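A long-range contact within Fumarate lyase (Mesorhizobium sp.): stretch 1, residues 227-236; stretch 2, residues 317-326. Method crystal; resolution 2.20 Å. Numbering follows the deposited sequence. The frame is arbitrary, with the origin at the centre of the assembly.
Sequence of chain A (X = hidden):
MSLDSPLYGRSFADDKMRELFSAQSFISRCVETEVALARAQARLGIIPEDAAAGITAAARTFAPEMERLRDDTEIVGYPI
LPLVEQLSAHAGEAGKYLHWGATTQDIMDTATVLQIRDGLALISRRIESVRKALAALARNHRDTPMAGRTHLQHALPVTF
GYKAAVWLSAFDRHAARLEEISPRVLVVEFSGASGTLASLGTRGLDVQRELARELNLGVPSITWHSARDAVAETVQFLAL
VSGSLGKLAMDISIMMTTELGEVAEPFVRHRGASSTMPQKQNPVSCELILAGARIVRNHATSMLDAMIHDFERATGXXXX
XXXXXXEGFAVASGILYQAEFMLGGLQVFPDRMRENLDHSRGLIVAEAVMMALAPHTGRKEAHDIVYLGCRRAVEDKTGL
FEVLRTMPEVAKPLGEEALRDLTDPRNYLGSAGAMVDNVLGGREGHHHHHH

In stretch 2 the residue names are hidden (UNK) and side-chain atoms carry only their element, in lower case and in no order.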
# COMPACT_ATOMS: atom_id res chain seq x y z
N ALA A 227 21.85 2.47 3.41
CA ALA A 227 21.11 2.92 4.62
C ALA A 227 20.24 4.13 4.25
O ALA A 227 20.68 5.30 4.35
CB ALA A 227 22.11 3.27 5.78
N ARG A 228 19.01 3.86 3.82
CA ARG A 228 18.19 4.85 3.07
C ARG A 228 17.12 5.55 3.93
O ARG A 228 16.17 6.12 3.37
CB ARG A 228 17.51 4.15 1.86
CG ARG A 228 18.48 3.32 0.95
CD ARG A 228 19.69 4.16 0.48
NE ARG A 228 19.35 5.14 -0.56
CZ ARG A 228 20.23 5.95 -1.15
NH1 ARG A 228 21.52 5.94 -0.77
NH2 ARG A 228 19.81 6.76 -2.14
N ASP A 229 17.25 5.46 5.25
CA ASP A 229 16.22 5.92 6.16
C ASP A 229 15.99 7.43 6.14
O ASP A 229 14.87 7.88 6.36
CB ASP A 229 16.50 5.44 7.60
CG ASP A 229 17.94 5.78 8.06
OD1 ASP A 229 18.91 5.18 7.55
OD2 ASP A 229 18.09 6.66 8.92
N ALA A 230 17.03 8.22 5.91
CA ALA A 230 16.85 9.65 5.89
C ALA A 230 16.11 10.09 4.64
O ALA A 230 15.34 11.07 4.68
CB ALA A 230 18.15 10.38 6.03
N VAL A 231 16.32 9.36 3.54
CA VAL A 231 15.53 9.65 2.33
C VAL A 231 14.08 9.15 2.46
O VAL A 231 13.14 9.86 2.08
CB VAL A 231 16.18 9.04 1.05
CG1 VAL A 231 15.31 9.38 -0.21
CG2 VAL A 231 17.68 9.51 0.90
N ALA A 232 13.90 7.91 2.92
CA ALA A 232 12.56 7.40 3.22
C ALA A 232 11.73 8.31 4.15
O ALA A 232 10.55 8.56 3.86
CB ALA A 232 12.64 5.98 3.77
N GLU A 233 12.36 8.86 5.21
CA GLU A 233 11.61 9.69 6.16
C GLU A 233 11.17 10.98 5.52
O GLU A 233 10.12 11.52 5.88
CB GLU A 233 12.36 9.96 7.47
CG GLU A 233 13.40 11.02 7.39
CD GLU A 233 14.06 11.27 8.75
OE1 GLU A 233 15.33 11.31 8.81
OE2 GLU A 233 13.29 11.41 9.73
N THR A 234 11.92 11.44 4.53
CA THR A 234 11.54 12.67 3.83
C THR A 234 10.26 12.47 3.04
O THR A 234 9.36 13.32 3.07
CB THR A 234 12.67 13.15 2.91
OG1 THR A 234 13.80 13.38 3.72
CG2 THR A 234 12.30 14.47 2.21
N VAL A 235 10.15 11.36 2.33
CA VAL A 235 8.92 11.10 1.57
C VAL A 235 7.73 10.74 2.49
O VAL A 235 6.58 11.07 2.19
CB VAL A 235 9.17 10.02 0.54
CG1 VAL A 235 7.90 9.73 -0.30
CG2 VAL A 235 10.37 10.44 -0.35
N GLN A 236 8.00 10.02 3.57
CA GLN A 236 7.01 9.76 4.59
C GLN A 236 6.42 11.06 5.10
O GLN A 236 5.21 11.15 5.26
CB GLN A 236 7.57 8.95 5.76
CG GLN A 236 7.84 7.47 5.48
CD GLN A 236 7.91 6.66 6.79
OE1 GLN A 236 7.14 5.70 6.98
NE2 GLN A 236 8.80 7.06 7.71
N UNK A 317 16.06 -2.14 -5.36
CA UNK A 317 15.58 -1.19 -4.36
C UNK A 317 15.93 0.26 -4.71
O UNK A 317 15.12 1.16 -4.48
c UNK A 317 16.34 -1.61 -3.09
c UNK A 317 16.57 -3.08 -3.27
c UNK A 317 16.88 -3.20 -4.75
N UNK A 318 17.13 0.48 -5.24
CA UNK A 318 17.60 1.85 -5.49
C UNK A 318 16.77 2.50 -6.60
O UNK A 318 16.38 3.67 -6.51
c UNK A 318 19.32 4.44 -5.66
c UNK A 318 22.72 3.16 -8.48
c UNK A 318 22.09 5.40 -7.75
c UNK A 318 19.10 1.84 -5.79
c UNK A 318 21.07 4.82 -7.01
c UNK A 318 20.83 3.41 -7.00
c UNK A 318 22.92 4.56 -8.48
n UNK A 318 20.13 5.41 -6.19
c UNK A 318 19.71 3.18 -6.14
c UNK A 318 21.68 2.57 -7.73
N UNK A 319 16.44 1.71 -7.61
CA UNK A 319 15.60 2.15 -8.72
C UNK A 319 14.26 2.71 -8.24
O UNK A 319 13.70 3.63 -8.84
c UNK A 319 15.36 0.99 -9.67
c UNK A 319 13.81 2.05 -11.46
c UNK A 319 15.10 1.77 -13.20
n UNK A 319 13.93 2.26 -12.81
n UNK A 319 15.73 1.27 -12.15
c UNK A 319 14.93 1.42 -11.04
N UNK A 320 13.74 2.15 -7.14
CA UNK A 320 12.49 2.60 -6.56
C UNK A 320 12.47 4.04 -6.07
O UNK A 320 11.45 4.70 -6.20
c UNK A 320 11.32 0.33 -5.79
c UNK A 320 10.93 -0.32 -4.44
c UNK A 320 12.01 1.65 -5.45
c UNK A 320 10.05 0.64 -6.69
N UNK A 321 13.60 4.52 -5.52
CA UNK A 321 13.77 5.95 -5.17
C UNK A 321 13.61 6.91 -6.33
O UNK A 321 13.23 8.07 -6.11
c UNK A 321 16.59 5.50 -2.51
c UNK A 321 15.14 6.20 -4.50
o UNK A 321 16.84 4.72 -1.56
o UNK A 321 17.18 6.59 -2.66
c UNK A 321 15.49 5.11 -3.50
N UNK A 322 13.95 6.45 -7.54
CA UNK A 322 14.02 7.27 -8.75
C UNK A 322 12.67 7.77 -9.21
O UNK A 322 12.62 8.71 -9.98
c UNK A 322 16.18 6.16 -9.71
c UNK A 322 18.29 5.28 -10.00
c UNK A 322 14.70 6.52 -9.92
c UNK A 322 17.78 3.82 -12.28
c UNK A 322 19.35 4.54 -10.57
c UNK A 322 16.73 4.56 -11.71
c UNK A 322 17.01 6.62 -8.73
n UNK A 322 18.28 6.09 -8.89
c UNK A 322 16.99 5.32 -10.55
c UNK A 322 19.07 3.82 -11.70
N UNK A 323 11.59 7.11 -8.80
CA UNK A 323 10.24 7.64 -8.98
C UNK A 323 9.75 8.24 -7.66
O UNK A 323 9.22 9.37 -7.61
o UNK A 323 8.93 5.64 -8.42
c UNK A 323 9.28 6.54 -9.47
N UNK A 324 9.99 7.54 -6.56
CA UNK A 324 9.34 7.93 -5.31
C UNK A 324 9.79 9.35 -4.84
O UNK A 324 8.94 10.17 -4.38
c UNK A 324 9.50 6.85 -4.23
N UNK A 325 11.09 9.65 -4.96
CA UNK A 325 11.59 10.99 -4.56
C UNK A 325 11.11 12.12 -5.47
O UNK A 325 10.40 13.03 -5.01
c UNK A 325 13.54 10.04 -3.19
c UNK A 325 13.69 12.45 -4.01
c UNK A 325 13.16 11.02 -4.32
N UNK A 326 11.48 12.10 -6.77
CA UNK A 326 11.04 13.26 -7.54
C UNK A 326 9.54 13.41 -7.66
O UNK A 326 9.04 14.57 -7.66
c UNK A 326 12.30 11.17 -7.58
c UNK A 326 12.02 11.60 -8.99
c UNK A 326 11.65 13.04 -8.94

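Position 317 carries three side-chain carbons that close a ring onto the backbone N, which makes it Pro317; it lies out of reach of the first stretch. Position 318 has one carbon leading into fused five- and six-membered rings of eight carbons and one nitrogen, the indole of a tryptophan. Trp318 sets its CA-to-CB bond sideways to the first stretch, but the end of the side chain comes nearer, and its CD1 lies 4.2 Å from Arg228 NH2. The approach is oblique, and at this distance it is no more than a loose contact.

At position 319 one carbon bears a five-membered ring of three carbons and two nitrogens, an imidazole, hence His319. It is buried but makes no contact here; its ND1 is hydrogen-bonded elsewhere in the structure. Position 320 has four carbons forked at the second, the pattern of leucine, and Leu320 too is buried out of reach of the partner helix.

Position 321 shows three carbons, the third carrying two oxygens. Both oxygens meet the guanidinium of Arg228, each 2.7 Å from a nitrogen, NE for one and NH2 for the other. The carbon count alone separates glutamate from the shorter aspartate, and a carboxylate suits the charged partner, whereas an amide would place an NH2 group against one of the arginine donors. The residue is Glu321.

Position 322 again has one carbon followed by fused rings with eight carbons and one nitrogen. This is Trp322, partly exposed, its indole out of reach of the first stretch. One carbon and one oxygen at position 323 identify Ser323, likewise without a contact. A lone carbon at position 324 defines Ala324, whose CB points toward the first stretch; the nearest contact comes from its backbone, with O 4.2 Å from Val235 CG1. Position 325 has one carbon carrying two more, a valine fork, and one of its end carbons packs on both valines of the first stretch. In Val325 that atom is CG2, 3.5 Å from Val231 CG1 and 4.3 Å from Val235 CG2. Position 326 closes three carbons onto its own N, giving Pro326, which makes no contact. A proline nitrogen has no hydrogen to donate, so N of Pro326 cannot bond to the preceding turn, and the helix is kinked in this region.

The two helices run in broadly the same direction, at 34°, with their axes 10.2 Å apart at closest approach. At one end, Arg228, in the N-cap position, reaches across to Glu321 in a two-pronged salt bridge: NE donates to OE2 and NH2 to OE1, both at 2.7 Å, with N-H...acceptor angles of 159° and 170°. The carboxylate meets the guanidinium edge, where the N-H bonds point. Val231, one turn further on, bridges the two kinds of contact, its CG1 lying 4.2 Å from Glu321 OE1 as well as against Val325. Val235 extends the apolar part, so a buried ion pair gives way along the helices to a small valine cluster.

Stretch 2 317-326: PWHLEWSAVP
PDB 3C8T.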